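Local atomic coordinates of putative permease protein, ABC transporter (Porphyromonas gingivalis, PDB entry 3IS6), a protein that probably takes part in transmembrane transport as an ABC-transporter permease, this chain being the piece that carries its MacB-like periplasmic core domain. Residues Ala46-Glu49 against Glu55-Thr58; Ala86-Phe91 against Gly98-Ala103; Arg105-Cys110 against Ile163-Ala168; Glu169-Trp174 against Asp178-Tyr183; Glu201-His206 against Leu219-Thr224. All coordinates share one frame; numbering follows the deposited sequence. Where two conformers were deposited one is given.

Interaction 4 is the buried one, joining helix 168-171 to the region of strand 181-186 through paired hydroxyls; the other four are only partly buried. Interactions 1 and 5 both set a helix against a strand of the large mixed sheet by way of a glutamine, and their helices meet where M202 packs on A46 and I47. Interaction 2 relies on a surface salt bridge beside an apolar pair, whereas interaction 3 ties two loops with short hydrogen bonds near the second subunit. Strands 54-70 and 181-186 are sheet neighbours, so interactions 1 and 4 share a backbone connection at T58 and Y183. M166 carries interaction 3 over to Y180 of interaction 4.

Interaction 1: Ala46-Glu49 against Glu55-Thr58; sequences AIQE and ELAT
Q48 reaches across to A57 along its full length, with CG trans to the backbone N (chi1 -166°) and the rest of the chain extended. This carries the amide past the A57 methyl, leaving Q48 CB 4.0 Å from A57 CB, and brings OE1 onto the backbone of the strand. There A57 N donates to Q48 OE1 over 2.9 Å in a nearly straight bond (168° at the hydrogen), although the donor stands well above the amide plane instead of lying in it. The same oxygen is 3.0 Å from A57 O, a pair of acceptors that probably repel each other mildly. The contact joins helix 43-50 to strand 54-70, which follows it in the MacB-like core domain. A57 sits between L56 and T58, whose backbones pair with R185 and Y183 of strand 181-186, and E55 and L56 together oppose R185 in a classic beta bulge. L56 starts away from the helix, yet its CD1 methyl swings back to within 3.8 Å of Q48 OE1. E55 faces other charges, forming salt bridges with R13 and R185, while A46 and I47 on the helix pack against M202.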
# COMPACT_ATOMS: atom_id res chain seq x y z
N ALA A 46 -11.25 16.02 -2.42
CA ALA A 46 -12.12 16.89 -1.68
C ALA A 46 -12.11 18.30 -2.23
O ALA A 46 -13.12 18.94 -2.26
CB ALA A 46 -11.78 16.87 -0.27
N ILE A 47 -10.97 18.78 -2.66
CA ILE A 47 -10.90 20.10 -3.21
C ILE A 47 -11.73 20.22 -4.48
O ILE A 47 -12.43 21.17 -4.64
CB ILE A 47 -9.46 20.52 -3.47
CG1 ILE A 47 -8.78 20.82 -2.16
CG2 ILE A 47 -9.40 21.72 -4.29
CD1 ILE A 47 -7.36 20.97 -2.28
N GLN A 48 -11.64 19.25 -5.36
CA GLN A 48 -12.41 19.32 -6.57
C GLN A 48 -13.90 19.33 -6.32
O GLN A 48 -14.63 20.03 -6.96
CB GLN A 48 -12.11 18.17 -7.52
CG GLN A 48 -12.64 18.44 -8.87
CD GLN A 48 -12.16 17.50 -9.90
OE1 GLN A 48 -11.01 17.19 -9.97
NE2 GLN A 48 -13.05 17.05 -10.73
N GLU A 49 -14.33 18.48 -5.41
CA GLU A 49 -15.72 18.42 -5.04
C GLU A 49 -16.23 19.64 -4.31
O GLU A 49 -17.31 20.07 -4.56
CB GLU A 49 -16.01 17.14 -4.27
N GLU A 55 -11.26 24.26 -11.35
CA GLU A 55 -11.57 23.50 -12.53
C GLU A 55 -11.30 22.00 -12.46
O GLU A 55 -12.09 21.20 -12.87
CB GLU A 55 -10.77 24.06 -13.67
CG GLU A 55 -11.30 23.78 -15.00
CD GLU A 55 -10.62 24.56 -16.08
OE1 GLU A 55 -10.37 25.75 -15.90
OE2 GLU A 55 -10.35 23.97 -17.13
N LEU A 56 -10.13 21.65 -11.98
CA LEU A 56 -9.75 20.27 -11.89
C LEU A 56 -8.74 20.12 -10.77
O LEU A 56 -7.95 20.99 -10.58
CB LEU A 56 -9.14 19.85 -13.21
CG LEU A 56 -8.66 18.43 -13.44
CD1 LEU A 56 -9.83 17.54 -13.53
CD2 LEU A 56 -7.83 18.28 -14.64
N ALA A 57 -8.80 19.01 -10.04
CA ALA A 57 -7.77 18.63 -9.10
C ALA A 57 -7.38 17.17 -9.24
O ALA A 57 -8.19 16.36 -9.53
CB ALA A 57 -8.18 18.89 -7.75
N THR A 58 -6.12 16.87 -9.04
CA THR A 58 -5.62 15.52 -9.13
C THR A 58 -4.46 15.29 -8.19
O THR A 58 -3.87 16.22 -7.75
CB THR A 58 -5.32 15.12 -10.59
OG1 THR A 58 -5.29 13.72 -10.71
CG2 THR A 58 -4.02 15.67 -11.08

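Interaction 2: Ala86-Phe91 against Gly98-Ala103; sequences AFLDMF and GVRDSA
The short helix 86-90 meets the loop that leads on to strand 109-113 through L88 and D89 on one side and R100 and A103 on the other. R100 runs out straight from CG to NE, leaving the main chain on the side away from its N (chi1 180°), and so spans the gap to the helix. Its NH2 forms a salt bridge with D89 OD1 at 3.2 Å, and the N-H points well at the oxygen (164°). The carboxylate oxygen lies in the guanidinium plane at its edge, but from the aspartate side the nitrogen comes in from above the carboxylate plane, the two planes being turned 43° apart. A weak bond from the same R100 NH2 to L88 O, 3.4 Å long, brings the positive charge to a carbonyl near the C-terminal end of the helix, where it would probably be favourable. This last turn ends at F91, the first residue to leave helical geometry; its ring makes edge-to-face contacts with F8 and Y183 in the domain interior. R100 has a further hold, its NH1 donating to V93 O. L88 CB lies over one face of the guanidinium, 3.7 Å from R100 NH2. Deeper in, L88 CD2 touches A103 CB at 3.7 Å, an apolar pair beneath the charged one. The loop is wound into a helix-like turn here, with A103 N bonded to R100 O at 3.0 Å.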
# COMPACT_ATOMS: atom_id res chain seq x y z
N ALA A 86 -6.85 11.61 -14.56
CA ALA A 86 -6.84 13.03 -14.76
C ALA A 86 -5.44 13.60 -14.95
O ALA A 86 -5.29 14.67 -15.44
CB ALA A 86 -7.53 13.69 -13.67
N PHE A 87 -4.43 12.85 -14.59
CA PHE A 87 -3.06 13.28 -14.75
C PHE A 87 -2.84 13.55 -16.21
O PHE A 87 -2.19 14.45 -16.58
CB PHE A 87 -2.16 12.15 -14.29
CG PHE A 87 -0.69 12.41 -14.45
CD1 PHE A 87 0.03 12.98 -13.45
CD2 PHE A 87 -0.02 12.00 -15.55
CE1 PHE A 87 1.36 13.17 -13.58
CE2 PHE A 87 1.30 12.19 -15.66
CZ PHE A 87 1.98 12.78 -14.68
N LEU A 88 -3.40 12.72 -17.05
CA LEU A 88 -3.24 12.88 -18.46
C LEU A 88 -3.83 14.18 -18.96
O LEU A 88 -3.28 14.78 -19.81
CB LEU A 88 -3.88 11.70 -19.18
CG LEU A 88 -3.15 10.38 -19.39
CD1 LEU A 88 -2.26 10.00 -18.36
CD2 LEU A 88 -4.09 9.28 -19.71
N ASP A 89 -4.98 14.54 -18.46
CA ASP A 89 -5.58 15.82 -18.76
C ASP A 89 -4.86 17.04 -18.18
O ASP A 89 -4.55 17.96 -18.87
CB ASP A 89 -7.03 15.78 -18.35
CG ASP A 89 -7.86 14.81 -19.20
OD1 ASP A 89 -7.53 14.62 -20.37
OD2 ASP A 89 -8.82 14.22 -18.70
N MSE A 90 -4.52 16.97 -16.92
CA MSE A 90 -3.85 18.03 -16.23
C MSE A 90 -2.51 18.36 -16.88
O MSE A 90 -2.13 19.47 -16.90
CB MSE A 90 -3.63 17.64 -14.79
CG MSE A 90 -2.92 18.63 -13.94
SE MSE A 90 -3.96 20.20 -13.46
CE MSE A 90 -5.07 19.54 -12.13
N PHE A 91 -1.80 17.38 -17.38
CA PHE A 91 -0.50 17.61 -17.94
C PHE A 91 -0.39 17.45 -19.46
O PHE A 91 0.69 17.44 -20.00
CB PHE A 91 0.52 16.82 -17.16
CG PHE A 91 0.56 17.18 -15.71
CD1 PHE A 91 0.91 18.44 -15.31
CD2 PHE A 91 0.19 16.30 -14.76
CE1 PHE A 91 0.91 18.78 -14.01
CE2 PHE A 91 0.19 16.66 -13.47
CZ PHE A 91 0.55 17.89 -13.09
N GLY A 98 -1.83 2.61 -27.53
CA GLY A 98 -2.83 2.20 -26.59
C GLY A 98 -3.99 3.13 -26.47
O GLY A 98 -4.00 4.16 -27.03
N VAL A 99 -4.99 2.74 -25.70
CA VAL A 99 -6.26 3.43 -25.64
C VAL A 99 -6.38 4.43 -24.50
O VAL A 99 -6.35 4.05 -23.37
CB VAL A 99 -7.36 2.39 -25.48
CG1 VAL A 99 -8.68 3.00 -25.33
CG2 VAL A 99 -7.31 1.39 -26.59
N ARG A 100 -6.57 5.69 -24.82
CA ARG A 100 -6.56 6.75 -23.84
C ARG A 100 -7.61 6.63 -22.77
O ARG A 100 -7.33 6.80 -21.63
CB ARG A 100 -6.64 8.11 -24.47
CG ARG A 100 -6.63 9.23 -23.46
CD ARG A 100 -6.78 10.58 -24.10
NE ARG A 100 -6.58 11.72 -23.22
CZ ARG A 100 -5.40 12.24 -22.96
NH1 ARG A 100 -4.35 11.71 -23.48
NH2 ARG A 100 -5.29 13.28 -22.17
N ASP A 101 -8.81 6.25 -23.14
CA ASP A 101 -9.89 6.07 -22.18
C ASP A 101 -9.66 4.99 -21.11
O ASP A 101 -10.18 5.12 -20.07
CB ASP A 101 -11.23 5.91 -22.88
N SER A 102 -8.91 3.94 -21.41
CA SER A 102 -8.64 3.00 -20.70
C SER A 102 -7.59 3.41 -19.61
O SER A 102 -7.34 2.57 -18.81
CB SER A 102 -8.28 1.81 -21.60
OG SER A 102 -7.77 0.72 -20.83
N ALA A 103 -6.75 4.37 -19.90
CA ALA A 103 -5.53 4.56 -19.19
C ALA A 103 -5.73 4.78 -17.72
O ALA A 103 -6.55 5.53 -17.30
CB ALA A 103 -4.80 5.68 -19.78

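Interaction 3: Arg105-Cys110 against Ile163-Ala168; sequences RDNMTC and ITWMPA
N107 meets both T164 and W165, and the tight part of the contact is confined to these three residues. W165 NE1 donates to N107 O over only 2.7 Å, arriving in the carbonyl plane on a lone pair, with the N-H bent somewhat from a straight line (149°). The N107 side chain meanwhile runs past the indole in the opposite sense, its amide turned 68° from the ring plane, so that N107 OD1 comes within 3.4 Å of W165 CD1. That same OD1 accepts a 2.6 Å bond from T164 OG1. T164, an exposed residue at the solvent end of the tight part, holds its hydroxyl between its own backbone N and carbonyl carbon (chi1 45°), and the two side chains meet at about a right angle. N107 is thus gripped by both its backbone and its side-chain oxygen. The second subunit also flanks the contact: its Q243 packs on N107 and M108, its M239 on W165 and M166.

On the looser side, R105 and D106 are exposed, and their side chains start away from the 3-10 turn at 163-165. Bonds within the 105-110 loop help to shape it. T109 N bonds to D106 O at 3.1 Å and T109 OG1 adds a second bond to that oxygen, while M108 N donates to D106 OD1 at 2.7 Å. This is a type I beta turn overlaid with an Asx turn, leading directly into strand 109-113.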
# COMPACT_ATOMS: atom_id res chain seq x y z
N ARG A 105 -6.98 3.12 -15.39
CA ARG A 105 -8.16 2.64 -14.70
C ARG A 105 -8.09 1.22 -14.13
O ARG A 105 -8.74 0.93 -13.19
CB ARG A 105 -9.40 2.84 -15.54
CG ARG A 105 -9.53 4.22 -16.01
CD ARG A 105 -10.83 4.51 -16.61
NE ARG A 105 -11.33 5.75 -16.07
CZ ARG A 105 -11.20 6.93 -16.65
NH1 ARG A 105 -11.67 8.00 -16.08
NH2 ARG A 105 -10.61 7.02 -17.80
N ASP A 106 -7.29 0.36 -14.71
CA ASP A 106 -7.21 -1.01 -14.27
C ASP A 106 -5.93 -1.22 -13.51
O ASP A 106 -4.88 -0.96 -14.03
CB ASP A 106 -7.23 -1.90 -15.49
CG ASP A 106 -7.10 -3.36 -15.16
OD1 ASP A 106 -6.57 -3.72 -14.12
OD2 ASP A 106 -7.53 -4.15 -15.97
N ASN A 107 -6.02 -1.74 -12.31
CA ASN A 107 -4.90 -1.87 -11.43
C ASN A 107 -3.82 -2.79 -11.97
O ASN A 107 -2.70 -2.69 -11.57
CB ASN A 107 -5.32 -2.31 -10.04
CG ASN A 107 -5.99 -1.20 -9.25
OD1 ASN A 107 -5.50 -0.10 -9.16
ND2 ASN A 107 -7.12 -1.50 -8.67
N MSE A 108 -4.14 -3.65 -12.90
CA MSE A 108 -3.16 -4.59 -13.41
C MSE A 108 -2.46 -4.12 -14.68
O MSE A 108 -1.86 -4.89 -15.37
CB MSE A 108 -3.73 -5.99 -13.58
CG MSE A 108 -4.30 -6.61 -12.34
SE MSE A 108 -3.03 -6.97 -11.02
CE MSE A 108 -2.14 -8.39 -11.84
N THR A 109 -2.56 -2.84 -14.97
CA THR A 109 -1.99 -2.30 -16.16
C THR A 109 -1.20 -1.02 -15.89
O THR A 109 -1.47 -0.35 -14.96
CB THR A 109 -3.05 -1.95 -17.16
OG1 THR A 109 -3.76 -0.83 -16.68
CG2 THR A 109 -3.99 -3.08 -17.37
N CYS A 110 -0.25 -0.73 -16.74
CA CYS A 110 0.60 0.43 -16.63
C CYS A 110 0.81 1.17 -17.94
O CYS A 110 0.55 0.65 -18.97
CB CYS A 110 1.96 0.05 -16.09
SG CYS A 110 2.99 -0.79 -17.17
N ILE A 163 -3.29 5.23 -9.05
CA ILE A 163 -3.19 5.66 -7.68
C ILE A 163 -3.92 4.73 -6.75
O ILE A 163 -3.60 4.62 -5.62
CB ILE A 163 -3.58 7.11 -7.47
CG1 ILE A 163 -2.75 7.68 -6.34
CG2 ILE A 163 -5.00 7.26 -7.17
CD1 ILE A 163 -2.62 9.07 -6.38
N THR A 164 -4.86 3.98 -7.31
CA THR A 164 -5.68 3.03 -6.59
C THR A 164 -4.88 1.83 -6.11
O THR A 164 -5.38 1.01 -5.43
CB THR A 164 -6.90 2.57 -7.39
OG1 THR A 164 -6.53 2.27 -8.72
CG2 THR A 164 -7.92 3.62 -7.42
N TRP A 165 -3.64 1.73 -6.49
CA TRP A 165 -2.76 0.75 -5.91
C TRP A 165 -2.62 1.01 -4.44
O TRP A 165 -2.36 0.14 -3.69
CB TRP A 165 -1.40 0.76 -6.55
CG TRP A 165 -1.27 -0.10 -7.71
CD1 TRP A 165 -2.12 -0.22 -8.72
CD2 TRP A 165 -0.19 -0.96 -8.00
NE1 TRP A 165 -1.67 -1.10 -9.63
CE2 TRP A 165 -0.47 -1.57 -9.20
CE3 TRP A 165 0.98 -1.27 -7.35
CZ2 TRP A 165 0.36 -2.48 -9.76
CZ3 TRP A 165 1.81 -2.17 -7.91
CH2 TRP A 165 1.50 -2.76 -9.10
N MSE A 166 -2.75 2.25 -4.04
CA MSE A 166 -2.62 2.62 -2.66
C MSE A 166 -3.84 2.16 -1.86
O MSE A 166 -4.92 2.17 -2.35
CB MSE A 166 -2.40 4.13 -2.49
CG MSE A 166 -1.14 4.68 -3.08
SE MSE A 166 0.43 4.28 -2.12
CE MSE A 166 0.09 5.20 -0.60
N PRO A 167 -3.65 1.83 -0.61
CA PRO A 167 -4.72 1.38 0.23
C PRO A 167 -5.76 2.46 0.40
O PRO A 167 -5.44 3.61 0.40
CB PRO A 167 -4.01 1.19 1.55
CG PRO A 167 -2.73 0.88 1.22
CD PRO A 167 -2.36 1.62 0.03
N ALA A 168 -7.01 2.05 0.56
CA ALA A 168 -8.10 2.98 0.67
C ALA A 168 -7.92 3.85 1.86
O ALA A 168 -8.32 4.97 1.84
CB ALA A 168 -9.41 2.28 0.74

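Interaction 4: Glu169-Trp174 against Asp178-Tyr183; sequences ESLNNW and DRYIAY
S170 and L171 of the one-turn helix 168-171 receive the ring of Y180, by strand 181-186, where R179 and Y180 both oppose V39 in a classic beta bulge of the MacB-like core domain. S170 points its hydroxyl directly away from its backbone N (chi1 -168°), which sets S170 OG 2.8 Å from Y180 OH in a hydrogen bond that either group could donate. The serine oxygen lies in the plane of the tyrosine ring, at its edge, and is 3.6 Å from Y180 CE2. Both residues are buried, so the bond gives each hydroxyl a polar partner inside the protein. L171 starts away from the tyrosine but brings its CD2 methyl round to within 3.6 Å of Y180 OH, with the two side chains at about a right angle. M166 also packs on Y180, and T61 of strand 54-70 touches it as well. Past the helix, N173 N bonds back to S170 O at 3.2 Å, and W174 stacks its ring on that of H206. Apolar contact with the tyrosine ring rests with the leucine, L171 CD2 lying 4.1 Å from Y180 CE1.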
# COMPACT_ATOMS: atom_id res chain seq x y z
N GLU A 169 -7.31 3.34 2.90
CA GLU A 169 -7.06 4.15 4.06
C GLU A 169 -6.13 5.32 3.71
O GLU A 169 -6.33 6.40 4.19
CB GLU A 169 -6.45 3.32 5.19
N SER A 170 -5.11 5.10 2.91
CA SER A 170 -4.22 6.17 2.50
C SER A 170 -4.91 7.21 1.64
O SER A 170 -4.75 8.37 1.84
CB SER A 170 -3.03 5.61 1.78
OG SER A 170 -2.04 6.57 1.62
N LEU A 171 -5.68 6.74 0.68
CA LEU A 171 -6.36 7.58 -0.25
C LEU A 171 -7.35 8.50 0.44
O LEU A 171 -7.64 9.55 -0.05
CB LEU A 171 -7.02 6.78 -1.36
CG LEU A 171 -6.08 6.02 -2.30
CD1 LEU A 171 -6.82 5.23 -3.28
CD2 LEU A 171 -5.18 6.92 -2.99
N ASN A 172 -7.90 8.06 1.55
CA ASN A 172 -8.91 8.80 2.25
C ASN A 172 -8.41 9.53 3.47
O ASN A 172 -9.15 10.14 4.16
CB ASN A 172 -10.03 7.87 2.66
CG ASN A 172 -10.83 7.39 1.49
OD1 ASN A 172 -11.22 6.24 1.43
ND2 ASN A 172 -11.08 8.27 0.56
N ASN A 173 -7.13 9.41 3.75
CA ASN A 173 -6.52 9.98 4.91
C ASN A 173 -6.37 11.50 4.90
O ASN A 173 -6.17 12.09 3.88
CB ASN A 173 -5.20 9.30 5.14
CG ASN A 173 -4.51 9.77 6.35
OD1 ASN A 173 -5.05 9.79 7.41
ND2 ASN A 173 -3.29 10.14 6.20
N TRP A 174 -6.53 12.11 6.06
CA TRP A 174 -6.28 13.52 6.27
C TRP A 174 -5.21 13.81 7.32
O TRP A 174 -4.83 14.91 7.51
CB TRP A 174 -7.57 14.25 6.61
CG TRP A 174 -8.51 14.37 5.46
CD1 TRP A 174 -9.29 13.42 4.96
CD2 TRP A 174 -8.76 15.53 4.68
NE1 TRP A 174 -10.01 13.88 3.93
CE2 TRP A 174 -9.69 15.19 3.73
CE3 TRP A 174 -8.28 16.83 4.70
CZ2 TRP A 174 -10.16 16.07 2.81
CZ3 TRP A 174 -8.73 17.70 3.79
CH2 TRP A 174 -9.67 17.34 2.86
N ASP A 178 2.00 12.36 4.51
CA ASP A 178 1.88 13.43 3.55
C ASP A 178 2.73 13.09 2.34
O ASP A 178 3.70 13.73 2.09
CB ASP A 178 2.45 14.74 4.13
CG ASP A 178 1.95 15.05 5.52
OD1 ASP A 178 0.80 15.42 5.65
OD2 ASP A 178 2.71 14.95 6.48
N ARG A 179 2.37 12.05 1.62
CA ARG A 179 3.16 11.58 0.51
C ARG A 179 2.63 11.91 -0.88
O ARG A 179 3.20 11.49 -1.83
CB ARG A 179 3.37 10.08 0.63
CG ARG A 179 2.14 9.26 0.40
CD ARG A 179 2.47 7.80 0.42
NE ARG A 179 3.25 7.43 -0.72
CZ ARG A 179 3.96 6.34 -0.85
NH1 ARG A 179 4.00 5.46 0.11
NH2 ARG A 179 4.63 6.14 -1.94
N TYR A 180 1.53 12.65 -0.97
CA TYR A 180 0.89 12.97 -2.23
C TYR A 180 1.10 14.43 -2.65
O TYR A 180 1.13 15.29 -1.85
CB TYR A 180 -0.62 12.74 -2.15
CG TYR A 180 -1.06 11.34 -1.85
CD1 TYR A 180 -1.49 10.52 -2.83
CD2 TYR A 180 -1.06 10.85 -0.57
CE1 TYR A 180 -1.88 9.23 -2.56
CE2 TYR A 180 -1.45 9.59 -0.29
CZ TYR A 180 -1.86 8.78 -1.29
OH TYR A 180 -2.24 7.53 -1.00
N ILE A 181 1.21 14.67 -3.93
CA ILE A 181 1.24 16.00 -4.42
C ILE A 181 -0.12 16.27 -5.03
O ILE A 181 -0.60 15.50 -5.79
CB ILE A 181 2.27 16.20 -5.49
CG1 ILE A 181 3.66 15.84 -5.00
CG2 ILE A 181 2.26 17.59 -5.94
CD1 ILE A 181 4.64 15.87 -6.03
N ALA A 182 -0.71 17.37 -4.65
CA ALA A 182 -2.02 17.69 -5.14
C ALA A 182 -1.94 18.89 -6.04
O ALA A 182 -1.54 19.92 -5.64
CB ALA A 182 -2.90 17.97 -4.02
N TYR A 183 -2.35 18.70 -7.27
CA TYR A 183 -2.34 19.71 -8.27
C TYR A 183 -3.76 20.19 -8.50
O TYR A 183 -4.65 19.42 -8.63
CB TYR A 183 -1.79 19.18 -9.56
CG TYR A 183 -0.38 18.63 -9.52
CD1 TYR A 183 0.71 19.45 -9.65
CD2 TYR A 183 -0.14 17.29 -9.36
CE1 TYR A 183 1.95 18.96 -9.63
CE2 TYR A 183 1.12 16.80 -9.32
CZ TYR A 183 2.16 17.63 -9.47
OH TYR A 183 3.41 17.13 -9.45

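Interaction 5: Glu201-His206 against Leu219-Thr224; sequences EMQKRH and LHYSLT
Q203 lies against L219, H220 and Y221 where helix 196-206 packs on the sheet at strand 218-225, a strand paired antiparallel with 14-23. The segments 201-206 and 219-224 run at 135° to each other, their axes 9.1 Å apart at the closest point. Q203 bridges that spacing with a fully stretched chain: CG stands opposite the backbone N (chi1 -177°) and the next bond is extended as well, so the buried side chain projects straight from the helix to the strand. Its aliphatic part meets the tyrosine, with Q203 CG 3.9 Å from Y221 CE2 and the amide carbon Q203 CD 4.0 Å from the same Y221 CE2. The two side chains cross at a slant. Y221 CG lies beside its backbone N, across from its carbonyl carbon, a conformation that brings the CE2 side of the ring to the glutamine. The end of the amide comes to rest beside the strand backbone, with Q203 CD 3.7 Å from L219 O. H220 behaves differently: H220 CG sits between the backbone N and carbonyl carbon, and the end of the side chain leads away from the helix. M202, also on the buried side of the helix, packs on W174, whereas the exposed R205 pairs with E50. In the final turn H206 folds back on the helix, and M202 O accepts both H206 N at 3.3 Å and H206 ND1 at 3.1 Å, the latter almost straight at 167°.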
# COMPACT_ATOMS: atom_id res chain seq x y z
N GLU A 201 -12.47 25.65 5.77
CA GLU A 201 -13.77 25.09 6.02
C GLU A 201 -13.73 23.63 5.66
O GLU A 201 -14.11 22.80 6.43
CB GLU A 201 -14.79 25.78 5.14
CG GLU A 201 -15.22 27.12 5.60
CD GLU A 201 -16.22 27.74 4.63
OE1 GLU A 201 -17.20 27.08 4.26
OE2 GLU A 201 -15.99 28.88 4.19
N MSE A 202 -13.18 23.32 4.52
CA MSE A 202 -13.02 21.97 4.10
C MSE A 202 -12.17 21.16 5.08
O MSE A 202 -12.52 20.07 5.41
CB MSE A 202 -12.35 21.97 2.73
CG MSE A 202 -12.05 20.63 2.13
SE MSE A 202 -10.84 20.70 0.68
CE MSE A 202 -9.27 21.02 1.63
N GLN A 203 -11.09 21.72 5.57
CA GLN A 203 -10.22 21.02 6.48
C GLN A 203 -10.93 20.63 7.76
O GLN A 203 -10.76 19.56 8.25
CB GLN A 203 -9.03 21.89 6.82
CG GLN A 203 -7.99 21.25 7.70
CD GLN A 203 -6.90 22.22 8.17
OE1 GLN A 203 -5.95 21.83 8.81
NE2 GLN A 203 -7.05 23.46 7.83
N LYS A 204 -11.71 21.54 8.28
CA LYS A 204 -12.49 21.32 9.48
C LYS A 204 -13.54 20.22 9.33
O LYS A 204 -13.79 19.49 10.24
CB LYS A 204 -13.13 22.63 9.91
CG LYS A 204 -12.14 23.63 10.46
CD LYS A 204 -12.74 24.98 10.66
CE LYS A 204 -11.85 25.89 11.48
NZ LYS A 204 -12.56 27.15 11.80
N ARG A 205 -14.14 20.13 8.17
CA ARG A 205 -15.09 19.09 7.85
C ARG A 205 -14.49 17.71 7.88
O ARG A 205 -15.15 16.78 8.25
CB ARG A 205 -15.65 19.30 6.47
CG ARG A 205 -16.90 20.07 6.36
CD ARG A 205 -17.24 20.22 4.90
NE ARG A 205 -17.21 21.61 4.52
CZ ARG A 205 -16.59 22.11 3.47
NH1 ARG A 205 -15.91 21.38 2.64
NH2 ARG A 205 -16.66 23.39 3.28
N HIS A 206 -13.27 17.56 7.41
CA HIS A 206 -12.74 16.25 7.21
C HIS A 206 -11.70 15.77 8.16
O HIS A 206 -11.42 14.62 8.20
CB HIS A 206 -12.11 16.16 5.86
CG HIS A 206 -13.07 16.21 4.73
ND1 HIS A 206 -13.44 17.38 4.13
CD2 HIS A 206 -13.70 15.23 4.07
CE1 HIS A 206 -14.27 17.12 3.14
NE2 HIS A 206 -14.44 15.82 3.09
N LEU A 219 -1.99 23.44 11.62
CA LEU A 219 -1.65 23.64 10.24
C LEU A 219 -2.81 23.96 9.36
O LEU A 219 -3.92 23.75 9.72
CB LEU A 219 -0.87 22.47 9.70
CG LEU A 219 -1.51 21.11 9.72
CD1 LEU A 219 -2.48 20.96 8.62
CD2 LEU A 219 -0.46 20.09 9.62
N HIS A 220 -2.52 24.50 8.21
CA HIS A 220 -3.51 24.82 7.24
C HIS A 220 -2.95 24.71 5.83
O HIS A 220 -1.78 24.74 5.65
CB HIS A 220 -4.05 26.22 7.47
CG HIS A 220 -3.03 27.29 7.28
ND1 HIS A 220 -2.18 27.68 8.29
CD2 HIS A 220 -2.72 28.04 6.21
CE1 HIS A 220 -1.40 28.63 7.84
NE2 HIS A 220 -1.70 28.87 6.59
N TYR A 221 -3.84 24.59 4.87
CA TYR A 221 -3.54 24.42 3.47
C TYR A 221 -3.65 25.71 2.71
O TYR A 221 -4.50 26.50 2.98
CB TYR A 221 -4.51 23.42 2.85
CG TYR A 221 -4.47 22.07 3.50
CD1 TYR A 221 -3.39 21.25 3.36
CD2 TYR A 221 -5.50 21.64 4.26
CE1 TYR A 221 -3.34 20.05 3.97
CE2 TYR A 221 -5.47 20.45 4.86
CZ TYR A 221 -4.39 19.65 4.72
OH TYR A 221 -4.37 18.45 5.34
N SER A 222 -2.81 25.90 1.73
CA SER A 222 -3.00 26.97 0.80
C SER A 222 -2.46 26.65 -0.55
O SER A 222 -1.50 25.98 -0.66
CB SER A 222 -2.39 28.25 1.32
OG SER A 222 -1.01 28.14 1.40
N LEU A 223 -3.11 27.17 -1.57
CA LEU A 223 -2.67 27.00 -2.93
C LEU A 223 -1.55 27.95 -3.29
O LEU A 223 -1.61 29.11 -2.98
CB LEU A 223 -3.82 27.22 -3.86
CG LEU A 223 -5.06 26.42 -3.60
CD1 LEU A 223 -6.04 26.75 -4.57
CD2 LEU A 223 -4.80 24.98 -3.65
N THR A 224 -0.55 27.43 -3.97
CA THR A 224 0.57 28.19 -4.48
C THR A 224 0.80 27.85 -5.94
O THR A 224 0.71 26.74 -6.30
CB THR A 224 1.83 27.91 -3.67
OG1 THR A 224 2.64 29.06 -3.64
CG2 THR A 224 2.63 26.84 -4.29